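Local structure of glutamyl-tRNA(Gln) amidotransferase subunit B, mitochondrial (Saccharomyces cerevisiae, 4N0H) at residues 21-26 and 207-212; 89-94 and 101-106; 141-146 and 167-172. The protein is subunit B of a mitochondrial amidotransferase assembly, a member of the GatB/GatE family whose chain is organised round a large mixed beta sheet. All blocks are in the same frame, centred on the assembly; numbering follows the deposited sequence.

Contact 1: 21-26 and 207-212; sequences HTQLNT and TGAMRV
The side chains of Gln-23 and Arg-211 slant across each other, amide and guanidinium planes 59° apart. NE2 of Gln-23 lies 3.2 Å from NH2 of Arg-211, near the guanidinium plane at its edge. Both atoms are donors, so the approach is no hydrogen bond; OD1 of Asp-143 explains it, because it takes a hydrogen bond from Gln-23 NE2 and a salt bridge from Arg-211 NH2. The guanidinium is also held from its own strand, since Arg-211 NE donates to Gly-208 O at 2.9 Å. Gly-208 has a conformation (positive phi) in which a CB would press on the carbonyl O of Thr-207. The other amide atom of Gln-23, OE1, rests 3.7 Å from CA of Ala-209.

These side chains rise from neighbouring strands of the mixed sheet, 14-23 and 210-218, where residues 21-23 and 210-212 run antiparallel at 173°. His-21 and Arg-211 form the hydrogen-bonded pair, with N-H to O=C links of 2.8 Å between His-21 N and Arg-211 O and between Arg-211 N and His-21 O. Gln-23 N continues the pairing to Ala-209 O at 2.7 Å, just beyond the strand residues of 210-218.

On the opposite face, the non-hydrogen-bonded pair Thr-22 and Met-210 touches more lightly, Thr-22 OG1 standing 4.0 Å from Met-210 CG. Met-210 CG is anti to the backbone N (chi1 176°), and the extended chain beyond it leads away from Thr-22 to pack on Ile-188, Tyr-191 and Gln-192 of helix 181-197.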
ATOM      1  N   HIS B  21       1.806   1.553  27.839  1.00 35.58           N
ATOM      2  CA  HIS B  21       2.505   2.062  26.674  1.00 32.19           C
ATOM      3  C   HIS B  21       3.774   2.756  27.123  1.00 34.35           C
ATOM      4  O   HIS B  21       3.766   3.548  28.064  1.00 36.36           O
ATOM      5  CB  HIS B  21       1.619   3.018  25.878  1.00 34.61           C
ATOM      6  CG  HIS B  21       0.469   2.345  25.201  1.00 40.98           C
ATOM      7  ND1 HIS B  21      -0.653   1.925  25.879  1.00 46.62           N
ATOM      8  CD2 HIS B  21       0.272   2.012  23.903  1.00 44.36           C
ATOM      9  CE1 HIS B  21      -1.495   1.365  25.030  1.00 48.62           C
ATOM     10  NE2 HIS B  21      -0.957   1.404  23.824  1.00 49.65           N
ATOM     11  N   THR B  22       4.871   2.446  26.446  1.00 33.87           N
ATOM     12  CA  THR B  22       6.170   2.966  26.831  1.00 35.81           C
ATOM     13  C   THR B  22       6.928   3.512  25.623  1.00 31.36           C
ATOM     14  O   THR B  22       7.170   2.792  24.656  1.00 29.68           O
ATOM     15  CB  THR B  22       7.002   1.871  27.526  1.00 43.74           C
ATOM     16  OG1 THR B  22       6.579   1.743  28.890  1.00 49.02           O
ATOM     17  CG2 THR B  22       8.465   2.217  27.501  1.00 45.40           C
ATOM     18  N   GLN B  23       7.289   4.789  25.683  1.00 34.15           N
ATOM     19  CA  GLN B  23       8.090   5.406  24.636  1.00 32.80           C
ATOM     20  C   GLN B  23       9.513   4.879  24.693  1.00 30.26           C
ATOM     21  O   GLN B  23      10.163   4.956  25.734  1.00 35.11           O
ATOM     22  CB  GLN B  23       8.112   6.931  24.784  1.00 33.70           C
ATOM     23  CG  GLN B  23       6.834   7.628  24.365  1.00 38.44           C
ATOM     24  CD  GLN B  23       6.982   9.139  24.295  1.00 45.77           C
ATOM     25  OE1 GLN B  23       7.727   9.740  25.071  1.00 48.92           O
ATOM     26  NE2 GLN B  23       6.274   9.760  23.356  1.00 44.35           N
ATOM     27  N   LEU B  24       9.992   4.343  23.576  1.00 27.83           N
ATOM     28  CA  LEU B  24      11.372   3.880  23.486  1.00 30.28           C
ATOM     29  C   LEU B  24      12.320   5.054  23.269  1.00 33.59           C
ATOM     30  O   LEU B  24      11.989   6.004  22.560  1.00 40.77           O
ATOM     31  CB  LEU B  24      11.529   2.861  22.355  1.00 25.92           C
ATOM     32  CG  LEU B  24      10.715   1.570  22.489  1.00 23.47           C
ATOM     33  CD1 LEU B  24      11.132   0.566  21.428  1.00 22.94           C
ATOM     34  CD2 LEU B  24      10.860   0.976  23.885  1.00 25.24           C
ATOM     35  N   ASN B  25      13.496   4.997  23.883  1.00 32.99           N
ATOM     36  CA  ASN B  25      14.491   6.036  23.654  1.00 34.20           C
ATOM     37  C   ASN B  25      15.540   5.624  22.623  1.00 29.47           C
ATOM     38  O   ASN B  25      16.743   5.718  22.861  1.00 33.93           O
ATOM     39  CB  ASN B  25      15.131   6.525  24.963  1.00 38.70           C
ATOM     40  CG  ASN B  25      15.616   5.392  25.841  1.00 46.85           C
ATOM     41  OD1 ASN B  25      15.570   5.483  27.070  1.00 54.84           O
ATOM     42  ND2 ASN B  25      16.081   4.314  25.222  1.00 43.76           N
ATOM     43  N   THR B  26      15.066   5.150  21.479  1.00 27.36           N
ATOM     44  CA  THR B  26      15.923   4.975  20.320  1.00 30.42           C
ATOM     45  C   THR B  26      16.342   6.364  19.863  1.00 29.83           C
ATOM     46  O   THR B  26      15.651   7.349  20.140  1.00 28.60           O
ATOM     47  CB  THR B  26      15.171   4.279  19.175  1.00 27.97           C
ATOM     48  OG1 THR B  26      13.981   5.014  18.881  1.00 28.66           O
ATOM     49  CG2 THR B  26      14.791   2.858  19.575  1.00 29.46           C
ATOM     50  N   THR B 207       6.196  12.528  32.258  1.00 48.61           N
ATOM     51  CA  THR B 207       6.420  13.078  30.923  1.00 47.07           C
ATOM     52  C   THR B 207       5.564  12.416  29.848  1.00 48.92           C
ATOM     53  O   THR B 207       5.502  12.894  28.716  1.00 47.53           O
ATOM     54  CB  THR B 207       7.892  12.938  30.495  1.00 47.82           C
ATOM     55  OG1 THR B 207       8.302  11.567  30.617  1.00 47.10           O
ATOM     56  CG2 THR B 207       8.787  13.820  31.352  1.00 51.17           C
ATOM     57  N   GLY B 208       4.917  11.309  30.195  1.00 50.95           N
ATOM     58  CA  GLY B 208       4.150  10.553  29.220  1.00 48.04           C
ATOM     59  C   GLY B 208       4.999   9.501  28.527  1.00 43.91           C
ATOM     60  O   GLY B 208       4.533   8.806  27.625  1.00 42.75           O
ATOM     61  N   ALA B 209       6.253   9.381  28.954  1.00 43.14           N
ATOM     62  CA  ALA B 209       7.144   8.341  28.445  1.00 41.11           C
ATOM     63  C   ALA B 209       6.599   6.953  28.779  1.00 43.69           C
ATOM     64  O   ALA B 209       6.963   5.962  28.146  1.00 43.25           O
ATOM     65  CB  ALA B 209       8.534   8.511  29.018  1.00 39.50           C
ATOM     66  N   MET B 210       5.741   6.897  29.794  1.00 42.54           N
ATOM     67  CA  MET B 210       5.017   5.683  30.147  1.00 38.87           C
ATOM     68  C   MET B 210       3.565   6.045  30.443  1.00 40.20           C
ATOM     69  O   MET B 210       3.288   7.051  31.098  1.00 39.12           O
ATOM     70  CB  MET B 210       5.666   4.999  31.352  1.00 36.45           C
ATOM     71  CG  MET B 210       4.935   3.769  31.861  1.00 36.79           C
ATOM     72  SD  MET B 210       5.897   2.895  33.118  1.00 50.69           S
ATOM     73  CE  MET B 210       4.651   1.840  33.849  1.00 75.76           C
ATOM     74  N   ARG B 211       2.639   5.240  29.934  1.00 38.46           N
ATOM     75  CA  ARG B 211       1.214   5.499  30.110  1.00 41.94           C
ATOM     76  C   ARG B 211       0.525   4.200  30.505  1.00 41.80           C
ATOM     77  O   ARG B 211       0.740   3.159  29.880  1.00 34.75           O
ATOM     78  CB  ARG B 211       0.600   6.046  28.819  1.00 43.30           C
ATOM     79  CG  ARG B 211       1.350   7.229  28.226  1.00 48.84           C
ATOM     80  CD  ARG B 211       1.099   7.366  26.730  1.00 52.48           C
ATOM     81  NE  ARG B 211       2.132   8.173  26.083  1.00 53.21           N
ATOM     82  CZ  ARG B 211       2.333   8.221  24.770  1.00 51.27           C
ATOM     83  NH1 ARG B 211       1.568   7.506  23.956  1.00 50.41           N
ATOM     84  NH2 ARG B 211       3.301   8.979  24.269  1.00 44.21           N
ATOM     85  N   VAL B 212      -0.305   4.262  31.542  1.00 40.87           N
ATOM     86  CA  VAL B 212      -0.939   3.063  32.073  1.00 43.23           C
ATOM     87  C   VAL B 212      -2.464   3.096  31.974  1.00 48.25           C
ATOM     88  O   VAL B 212      -3.117   3.925  32.605  1.00 49.78           O
ATOM     89  CB  VAL B 212      -0.547   2.840  33.544  1.00 42.20           C
ATOM     90  CG1 VAL B 212      -1.196   1.573  34.081  1.00 37.43           C
ATOM     91  CG2 VAL B 212       0.962   2.785  33.687  1.00 42.75           C
TER

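Contact 2: 89-94 and 101-106; sequences DRKHYF and GYQLTQ
Arg-90 lies across the ring of Tyr-102, its guanidinium turned only 13° from the ring plane. The extended arginine runs over the ring from its CB, at the CD1 side, to its guanidinium by the OH, and on the way its CG lies 3.6 Å from Tyr-102 CD1. CD of Arg-90 sits over the ring face, offset toward the rim, 3.6 Å from the centroid and 15° off the normal, which defines a CH-pi interaction. Further out, Tyr-102 OH stands over the centre of the guanidinium, 3.3 Å from CZ of Arg-90; its angles to NE and NH2 are poor for a hydrogen bond, so the hydroxyl simply lies over the guanidinium face. A chi1 of 58° places Tyr-102 CG, and with it the start of the ring, beside Arg-90 CB. His-92 lies beside Tyr-102 and points the same way, with its CD2 3.6 Å from Tyr-102 CB.

Backbone pairing sets this register. Strands 89-92 and 102-120 form a beta hairpin, in which Arg-90/Leu-104 and His-92/Tyr-102 are non-hydrogen-bonded pairs on one face. Between and beside them, Asp-89/Thr-105 and Lys-91/Gln-103 are hydrogen-bonded pairs; Lys-91 N reaches Gln-103 O at 2.8 Å, and Asp-89 N reaches Thr-105 O at 2.6 Å. Toward the hairpin turn, Tyr-93 N approaches Gly-101 O from above the carbonyl plane at 3.2 Å. Gly-101 has a positive phi that favours glycine. On the face of Lys-91 and Thr-105, CB of Lys-91 touches CG2 of Thr-105, 4.2 Å away.

Outside the hairpin, Asp-288 forms a salt bridge with Arg-90 NE, while polar side chains of a neighbouring protein chain bind Arg-90 NH1 and NH2 and His-92 NE2. OD1 of Asp-89 accepts a hydrogen bond from Tyr-108 N.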
ATOM      1  N   ASP B  89       0.195  -3.897  11.382  1.00 26.65           N
ATOM      2  CA  ASP B  89      -1.113  -3.721  10.760  1.00 27.78           C
ATOM      3  C   ASP B  89      -1.543  -2.265  10.852  1.00 24.27           C
ATOM      4  O   ASP B  89      -1.058  -1.523  11.700  1.00 30.34           O
ATOM      5  CB  ASP B  89      -2.155  -4.610  11.441  1.00 30.15           C
ATOM      6  CG  ASP B  89      -1.639  -6.014  11.705  1.00 34.48           C
ATOM      7  OD1 ASP B  89      -1.447  -6.362  12.893  1.00 29.03           O
ATOM      8  OD2 ASP B  89      -1.416  -6.764  10.725  1.00 32.26           O
ATOM      9  N   ARG B  90      -2.457  -1.865   9.975  1.00 23.37           N
ATOM     10  CA  ARG B  90      -2.982  -0.507   9.973  1.00 23.26           C
ATOM     11  C   ARG B  90      -4.285  -0.422  10.763  1.00 28.55           C
ATOM     12  O   ARG B  90      -5.246  -1.137  10.475  1.00 27.83           O
ATOM     13  CB  ARG B  90      -3.221  -0.034   8.539  1.00 19.23           C
ATOM     14  CG  ARG B  90      -1.969  -0.047   7.685  1.00 22.59           C
ATOM     15  CD  ARG B  90      -2.250   0.424   6.270  1.00 20.79           C
ATOM     16  NE  ARG B  90      -1.024   0.512   5.485  1.00 24.95           N
ATOM     17  CZ  ARG B  90      -0.990   0.832   4.195  1.00 27.65           C
ATOM     18  NH1 ARG B  90      -2.116   1.097   3.549  1.00 23.38           N
ATOM     19  NH2 ARG B  90       0.169   0.892   3.551  1.00 24.34           N
ATOM     20  N   LYS B  91      -4.301   0.454  11.763  1.00 26.52           N
ATOM     21  CA  LYS B  91      -5.489   0.714  12.563  1.00 29.07           C
ATOM     22  C   LYS B  91      -6.060   2.050  12.106  1.00 26.15           C
ATOM     23  O   LYS B  91      -5.462   3.093  12.360  1.00 27.05           O
ATOM     24  CB  LYS B  91      -5.117   0.763  14.048  1.00 28.46           C
ATOM     25  CG  LYS B  91      -6.258   1.138  14.989  1.00 32.09           C
ATOM     26  CD  LYS B  91      -5.750   1.246  16.426  1.00 34.79           C
ATOM     27  CE  LYS B  91      -6.873   1.555  17.403  1.00 37.61           C
ATOM     28  NZ  LYS B  91      -6.372   1.563  18.812  1.00 38.62           N
ATOM     29  N   HIS B  92      -7.205   2.015  11.430  1.00 24.16           N
ATOM     30  CA  HIS B  92      -7.717   3.189  10.717  1.00 27.70           C
ATOM     31  C   HIS B  92      -8.656   4.076  11.544  1.00 31.62           C
ATOM     32  O   HIS B  92      -9.627   3.586  12.129  1.00 28.43           O
ATOM     33  CB  HIS B  92      -8.450   2.767   9.435  1.00 27.88           C
ATOM     34  CG  HIS B  92      -7.584   2.075   8.425  1.00 29.00           C
ATOM     35  ND1 HIS B  92      -7.488   0.702   8.341  1.00 28.00           N
ATOM     36  CD2 HIS B  92      -6.794   2.567   7.441  1.00 26.12           C
ATOM     37  CE1 HIS B  92      -6.670   0.378   7.354  1.00 27.27           C
ATOM     38  NE2 HIS B  92      -6.232   1.492   6.795  1.00 26.01           N
ATOM     39  N   TYR B  93      -8.352   5.373  11.575  1.00 27.02           N
ATOM     40  CA  TYR B  93      -9.278   6.408  12.044  1.00 30.97           C
ATOM     41  C   TYR B  93      -8.753   7.807  11.710  1.00 31.30           C
ATOM     42  O   TYR B  93      -7.556   7.990  11.486  1.00 30.98           O
ATOM     43  CB  TYR B  93      -9.566   6.278  13.543  1.00 35.40           C
ATOM     44  CG  TYR B  93      -8.367   6.478  14.440  1.00 42.34           C
ATOM     45  CD1 TYR B  93      -7.522   5.420  14.752  1.00 44.32           C
ATOM     46  CD2 TYR B  93      -8.092   7.724  14.993  1.00 46.75           C
ATOM     47  CE1 TYR B  93      -6.426   5.597  15.583  1.00 48.96           C
ATOM     48  CE2 TYR B  93      -7.003   7.915  15.823  1.00 50.54           C
ATOM     49  CZ  TYR B  93      -6.173   6.850  16.114  1.00 54.65           C
ATOM     50  OH  TYR B  93      -5.089   7.042  16.939  1.00 60.59           O
ATOM     51  N   PHE B  94      -9.649   8.789  11.668  1.00 29.15           N
ATOM     52  CA  PHE B  94      -9.261  10.161  11.365  1.00 25.74           C
ATOM     53  C   PHE B  94      -9.052  10.963  12.645  1.00 31.04           C
ATOM     54  O   PHE B  94      -9.878  10.915  13.554  1.00 31.11           O
ATOM     55  CB  PHE B  94     -10.329  10.855  10.511  1.00 31.14           C
ATOM     56  CG  PHE B  94     -10.495  10.269   9.136  1.00 32.97           C
ATOM     57  CD1 PHE B  94     -11.556   9.424   8.852  1.00 35.27           C
ATOM     58  CD2 PHE B  94      -9.599  10.577   8.125  1.00 28.35           C
ATOM     59  CE1 PHE B  94     -11.717   8.887   7.583  1.00 34.61           C
ATOM     60  CE2 PHE B  94      -9.753  10.045   6.855  1.00 28.33           C
ATOM     61  CZ  PHE B  94     -10.810   9.199   6.583  1.00 31.19           C
ATOM     62  N   GLY B 101      -3.775   8.719   8.703  1.00 29.50           N
ATOM     63  CA  GLY B 101      -5.167   8.303   8.746  1.00 23.22           C
ATOM     64  C   GLY B 101      -5.250   6.895   9.300  1.00 25.32           C
ATOM     65  O   GLY B 101      -6.310   6.265   9.319  1.00 27.02           O
ATOM     66  N   TYR B 102      -4.103   6.393   9.741  1.00 26.23           N
ATOM     67  CA  TYR B 102      -4.038   5.126  10.448  1.00 25.89           C
ATOM     68  C   TYR B 102      -2.771   5.061  11.290  1.00 30.47           C
ATOM     69  O   TYR B 102      -1.819   5.811  11.062  1.00 27.80           O
ATOM     70  CB  TYR B 102      -4.107   3.934   9.482  1.00 25.38           C
ATOM     71  CG  TYR B 102      -3.030   3.894   8.411  1.00 23.14           C
ATOM     72  CD1 TYR B 102      -1.760   3.393   8.686  1.00 25.27           C
ATOM     73  CD2 TYR B 102      -3.296   4.327   7.117  1.00 23.20           C
ATOM     74  CE1 TYR B 102      -0.772   3.343   7.703  1.00 23.67           C
ATOM     75  CE2 TYR B 102      -2.321   4.280   6.124  1.00 21.09           C
ATOM     76  CZ  TYR B 102      -1.066   3.783   6.422  1.00 22.80           C
ATOM     77  OH  TYR B 102      -0.105   3.740   5.442  1.00 25.11           O
ATOM     78  N   GLN B 103      -2.784   4.174  12.278  1.00 26.69           N
ATOM     79  CA  GLN B 103      -1.621   3.921  13.114  1.00 25.86           C
ATOM     80  C   GLN B 103      -1.070   2.543  12.773  1.00 24.46           C
ATOM     81  O   GLN B 103      -1.836   1.599  12.590  1.00 26.62           O
ATOM     82  CB  GLN B 103      -2.022   3.961  14.590  1.00 29.11           C
ATOM     83  CG  GLN B 103      -0.905   3.568  15.548  1.00 37.69           C
ATOM     84  CD  GLN B 103      -1.417   3.219  16.939  1.00 42.30           C
ATOM     85  OE1 GLN B 103      -0.773   3.521  17.942  1.00 48.14           O
ATOM     86  NE2 GLN B 103      -2.574   2.572  17.002  1.00 36.42           N
ATOM     87  N   LEU B 104       0.251   2.432  12.668  1.00 18.94           N
ATOM     88  CA  LEU B 104       0.893   1.131  12.515  1.00 24.55           C
ATOM     89  C   LEU B 104       1.119   0.496  13.881  1.00 25.59           C
ATOM     90  O   LEU B 104       1.686   1.116  14.782  1.00 25.10           O
ATOM     91  CB  LEU B 104       2.210   1.257  11.753  1.00 19.03           C
ATOM     92  CG  LEU B 104       2.043   1.491  10.254  1.00 20.83           C
ATOM     93  CD1 LEU B 104       3.367   1.904   9.613  1.00 20.37           C
ATOM     94  CD2 LEU B 104       1.489   0.228   9.593  1.00 21.92           C
ATOM     95  N   THR B 105       0.657  -0.740  14.023  1.00 27.99           N
ATOM     96  CA  THR B 105       0.684  -1.450  15.296  1.00 30.15           C
ATOM     97  C   THR B 105       0.642  -2.944  15.016  1.00 26.80           C
ATOM     98  O   THR B 105       0.239  -3.361  13.941  1.00 31.46           O
ATOM     99  CB  THR B 105      -0.516  -1.059  16.192  1.00 34.54           C
ATOM    100  OG1 THR B 105      -0.435  -1.759  17.442  1.00 40.46           O
ATOM    101  CG2 THR B 105      -1.835  -1.393  15.512  1.00 35.94           C
ATOM    102  N   GLN B 106       1.061  -3.751  15.981  1.00 31.59           N
ATOM    103  CA  GLN B 106       1.086  -5.194  15.784  1.00 31.09           C
ATOM    104  C   GLN B 106      -0.148  -5.866  16.368  1.00 36.59           C
ATOM    105  O   GLN B 106      -0.085  -6.486  17.429  1.00 43.60           O
ATOM    106  CB  GLN B 106       2.348  -5.786  16.396  1.00 27.62           C
ATOM    107  CG  GLN B 106       3.618  -5.132  15.906  1.00 26.30           C
ATOM    108  CD  GLN B 106       4.847  -5.910  16.312  1.00 29.97           C
ATOM    109  OE1 GLN B 106       5.169  -6.005  17.496  1.00 29.29           O
ATOM    110  NE2 GLN B 106       5.531  -6.494  15.330  1.00 31.18           N
TER

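Contact 3: 141-146 and 167-172; sequences EQDTGK and VPLIEL
Glu-141 and Leu-169 pair antiparallel through two backbone hydrogen bonds, Glu-141 N to Leu-169 O at 3.0 Å and Leu-169 N to Glu-141 O at 2.9 Å, the second donor lying nearly along the C=O axis. They join strands 130-142 and 168-174, neighbours in the mixed beta sheet of the GatB/GatE domain. Gln-142 and Pro-168 follow as a non-hydrogen-bonded pair with diverging side chains, and Asp-143 N then bonds to Val-167 O at 2.8 Å, carrying the pairing past the end of strand 130-142.

The side chain of Leu-169 packs against Asp-143. Its CD1 lies 3.6 Å from CA of Asp-143, and its CD2 flanks the carboxylate, 3.7 Å from Asp-143 OD1. Asp-143 CG, set anti to the backbone N (chi1 -153°), lies against both of these methyls. CB of Asp-143 also meets CB of Val-167 at 3.9 Å, so the aspartate has aliphatic neighbours from both residues. Its OD1 is held by Arg-211 NH2, in a salt bridge, and by Gln-23 NE2.

Glu-141 stands on the same face as Leu-169, and its CG lies between backbone N and carbonyl carbon (chi1 62°). From there the extended chain slants across to the end of Glu-171, where the two carboxylate planes are 69° apart. OE2 of Glu-141 comes to 3.4 Å from OE2 of Glu-171. These are two acceptors and not a bonded pair, and the carboxylates, if both charged, would probably repel each other; Thr-105 OG1 hydrogen-bonds Glu-141 OE2, and His-21 of strand 14-23 packs against both side chains. Gln-142 turns the other way, its NE2 bonding Asn-166 OD1 and its OE1 accepting from Leu-104 N.

Asp-143 OD2 accepts from the backbone N of Thr-144 at 2.8 Å, with the donor on the anti side of the carboxylate and displaced from its plane.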
ATOM      1  N   GLU B 141       4.513  -0.311  18.346  1.00 27.33           N
ATOM      2  CA  GLU B 141       3.590   0.539  17.595  1.00 30.53           C
ATOM      3  C   GLU B 141       4.006   2.009  17.536  1.00 28.17           C
ATOM      4  O   GLU B 141       4.848   2.461  18.312  1.00 25.54           O
ATOM      5  CB  GLU B 141       2.170   0.415  18.151  1.00 34.86           C
ATOM      6  CG  GLU B 141       2.021   0.856  19.588  1.00 41.03           C
ATOM      7  CD  GLU B 141       0.621   0.613  20.116  1.00 50.49           C
ATOM      8  OE1 GLU B 141       0.157   1.404  20.963  1.00 52.44           O
ATOM      9  OE2 GLU B 141      -0.013  -0.372  19.678  1.00 52.41           O
ATOM     10  N   GLN B 142       3.393   2.742  16.608  1.00 25.43           N
ATOM     11  CA  GLN B 142       3.670   4.160  16.409  1.00 26.57           C
ATOM     12  C   GLN B 142       2.978   5.023  17.442  1.00 27.16           C
ATOM     13  O   GLN B 142       1.818   4.789  17.772  1.00 28.97           O
ATOM     14  CB  GLN B 142       3.154   4.615  15.042  1.00 27.13           C
ATOM     15  CG  GLN B 142       4.020   4.279  13.866  1.00 29.28           C
ATOM     16  CD  GLN B 142       3.423   4.805  12.568  1.00 32.40           C
ATOM     17  OE1 GLN B 142       2.213   4.703  12.342  1.00 30.04           O
ATOM     18  NE2 GLN B 142       4.263   5.393  11.723  1.00 31.00           N
ATOM     19  N   ASP B 143       3.676   6.048  17.921  1.00 26.19           N
ATOM     20  CA  ASP B 143       3.022   7.093  18.701  1.00 28.22           C
ATOM     21  C   ASP B 143       2.376   8.081  17.731  1.00 30.70           C
ATOM     22  O   ASP B 143       2.748   8.148  16.553  1.00 26.89           O
ATOM     23  CB  ASP B 143       4.027   7.816  19.605  1.00 31.20           C
ATOM     24  CG  ASP B 143       3.378   8.415  20.850  1.00 40.56           C
ATOM     25  OD1 ASP B 143       4.119   8.850  21.758  1.00 41.87           O
ATOM     26  OD2 ASP B 143       2.130   8.442  20.932  1.00 40.64           O
ATOM     27  N   THR B 144       1.405   8.840  18.226  1.00 31.77           N
ATOM     28  CA  THR B 144       0.742   9.856  17.421  1.00 30.61           C
ATOM     29  C   THR B 144       1.314  11.225  17.758  1.00 30.94           C
ATOM     30  O   THR B 144       2.128  11.355  18.673  1.00 31.02           O
ATOM     31  CB  THR B 144      -0.769   9.883  17.698  1.00 35.92           C
ATOM     32  OG1 THR B 144      -0.990  10.193  19.077  1.00 38.52           O
ATOM     33  CG2 THR B 144      -1.396   8.534  17.383  1.00 42.30           C
ATOM     34  N   GLY B 145       0.879  12.245  17.027  1.00 33.50           N
ATOM     35  CA  GLY B 145       1.310  13.607  17.301  1.00 31.02           C
ATOM     36  C   GLY B 145       0.676  14.149  18.570  1.00 31.69           C
ATOM     37  O   GLY B 145      -0.085  13.452  19.242  1.00 28.17           O
ATOM     38  N   LYS B 146       0.981  15.401  18.894  1.00 33.49           N
ATOM     39  CA  LYS B 146       0.411  16.047  20.069  1.00 35.89           C
ATOM     40  C   LYS B 146      -0.571  17.143  19.665  1.00 41.85           C
ATOM     41  O   LYS B 146      -0.307  17.925  18.748  1.00 40.79           O
ATOM     42  CB  LYS B 146       1.517  16.621  20.957  1.00 35.60           C
ATOM     43  N   VAL B 167       7.095   8.238  16.810  1.00 21.68           N
ATOM     44  CA  VAL B 167       7.982   7.825  17.900  1.00 24.94           C
ATOM     45  C   VAL B 167       7.661   6.367  18.263  1.00 25.87           C
ATOM     46  O   VAL B 167       6.493   5.986  18.297  1.00 24.47           O
ATOM     47  CB  VAL B 167       7.808   8.752  19.129  1.00 25.71           C
ATOM     48  CG1 VAL B 167       8.372   8.124  20.413  1.00 25.35           C
ATOM     49  CG2 VAL B 167       8.440  10.122  18.857  1.00 22.94           C
ATOM     50  N   PRO B 168       8.692   5.540  18.517  1.00 23.40           N
ATOM     51  CA  PRO B 168       8.414   4.127  18.803  1.00 23.68           C
ATOM     52  C   PRO B 168       7.834   3.909  20.197  1.00 24.06           C
ATOM     53  O   PRO B 168       8.293   4.515  21.164  1.00 24.77           O
ATOM     54  CB  PRO B 168       9.795   3.456  18.718  1.00 24.26           C
ATOM     55  CG  PRO B 168      10.742   4.504  18.220  1.00 28.01           C
ATOM     56  CD  PRO B 168      10.134   5.831  18.535  1.00 26.70           C
ATOM     57  N   LEU B 169       6.827   3.046  20.280  1.00 27.99           N
ATOM     58  CA  LEU B 169       6.245   2.632  21.549  1.00 29.19           C
ATOM     59  C   LEU B 169       6.309   1.116  21.654  1.00 29.91           C
ATOM     60  O   LEU B 169       6.294   0.414  20.640  1.00 25.67           O
ATOM     61  CB  LEU B 169       4.773   3.051  21.636  1.00 31.85           C
ATOM     62  CG  LEU B 169       4.403   4.526  21.474  1.00 33.00           C
ATOM     63  CD1 LEU B 169       2.888   4.703  21.437  1.00 36.95           C
ATOM     64  CD2 LEU B 169       4.994   5.309  22.612  1.00 27.73           C
ATOM     65  N   ILE B 170       6.384   0.613  22.880  1.00 28.42           N
ATOM     66  CA  ILE B 170       6.064  -0.785  23.132  1.00 27.32           C
ATOM     67  C   ILE B 170       4.855  -0.848  24.056  1.00 29.29           C
ATOM     68  O   ILE B 170       4.832  -0.211  25.109  1.00 28.58           O
ATOM     69  CB  ILE B 170       7.236  -1.558  23.753  1.00 30.44           C
ATOM     70  CG1 ILE B 170       8.347  -1.754  22.724  1.00 32.60           C
ATOM     71  CG2 ILE B 170       6.767  -2.911  24.256  1.00 32.30           C
ATOM     72  CD1 ILE B 170       9.454  -2.682  23.197  1.00 33.52           C
ATOM     73  N   GLU B 171       3.836  -1.591  23.644  1.00 32.32           N
ATOM     74  CA  GLU B 171       2.684  -1.810  24.501  1.00 32.88           C
ATOM     75  C   GLU B 171       2.813  -3.167  25.168  1.00 33.84           C
ATOM     76  O   GLU B 171       2.971  -4.187  24.496  1.00 33.25           O
ATOM     77  CB  GLU B 171       1.375  -1.741  23.714  1.00 35.54           C
ATOM     78  CG  GLU B 171       0.146  -2.003  24.576  1.00 43.47           C
ATOM     79  CD  GLU B 171      -1.146  -2.073  23.778  1.00 56.59           C
ATOM     80  OE1 GLU B 171      -2.156  -2.565  24.326  1.00 61.98           O
ATOM     81  OE2 GLU B 171      -1.158  -1.632  22.610  1.00 62.31           O
ATOM     82  N   LEU B 172       2.749  -3.172  26.494  1.00 33.82           N
ATOM     83  CA  LEU B 172       2.774  -4.410  27.257  1.00 34.68           C
ATOM     84  C   LEU B 172       1.403  -4.664  27.864  1.00 35.03           C
ATOM     85  O   LEU B 172       0.859  -3.814  28.568  1.00 36.88           O
ATOM     86  CB  LEU B 172       3.847  -4.343  28.348  1.00 36.02           C
ATOM     87  CG  LEU B 172       3.986  -5.540  29.291  1.00 39.80           C
ATOM     88  CD1 LEU B 172       5.445  -5.827  29.565  1.00 40.67           C
ATOM     89  CD2 LEU B 172       3.238  -5.299  30.595  1.00 45.02           C
TER

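How the contacts relate
All three contacts join neighbouring strands of one mixed sheet, in the order 210-218, 14-23, 168-174, 130-142, 102-120 and 89-92 across it. Contact 3 is the middle junction: its centre is about 8 Å from that of contact 1 and about 11 Å from that of contact 2, whereas the centres of contacts 1 and 2 are about 19 Å apart. Along the chain, contact 2 closes before contact 3 opens, and both fall between the segments of contact 1, 181 residues apart at their closest ends. Leu-104 O pairs with Gln-142 N between contacts 2 and 3, so the sheet runs from contact 1 to the contact 2 end, where another protein chain binds Arg-90 and His-92.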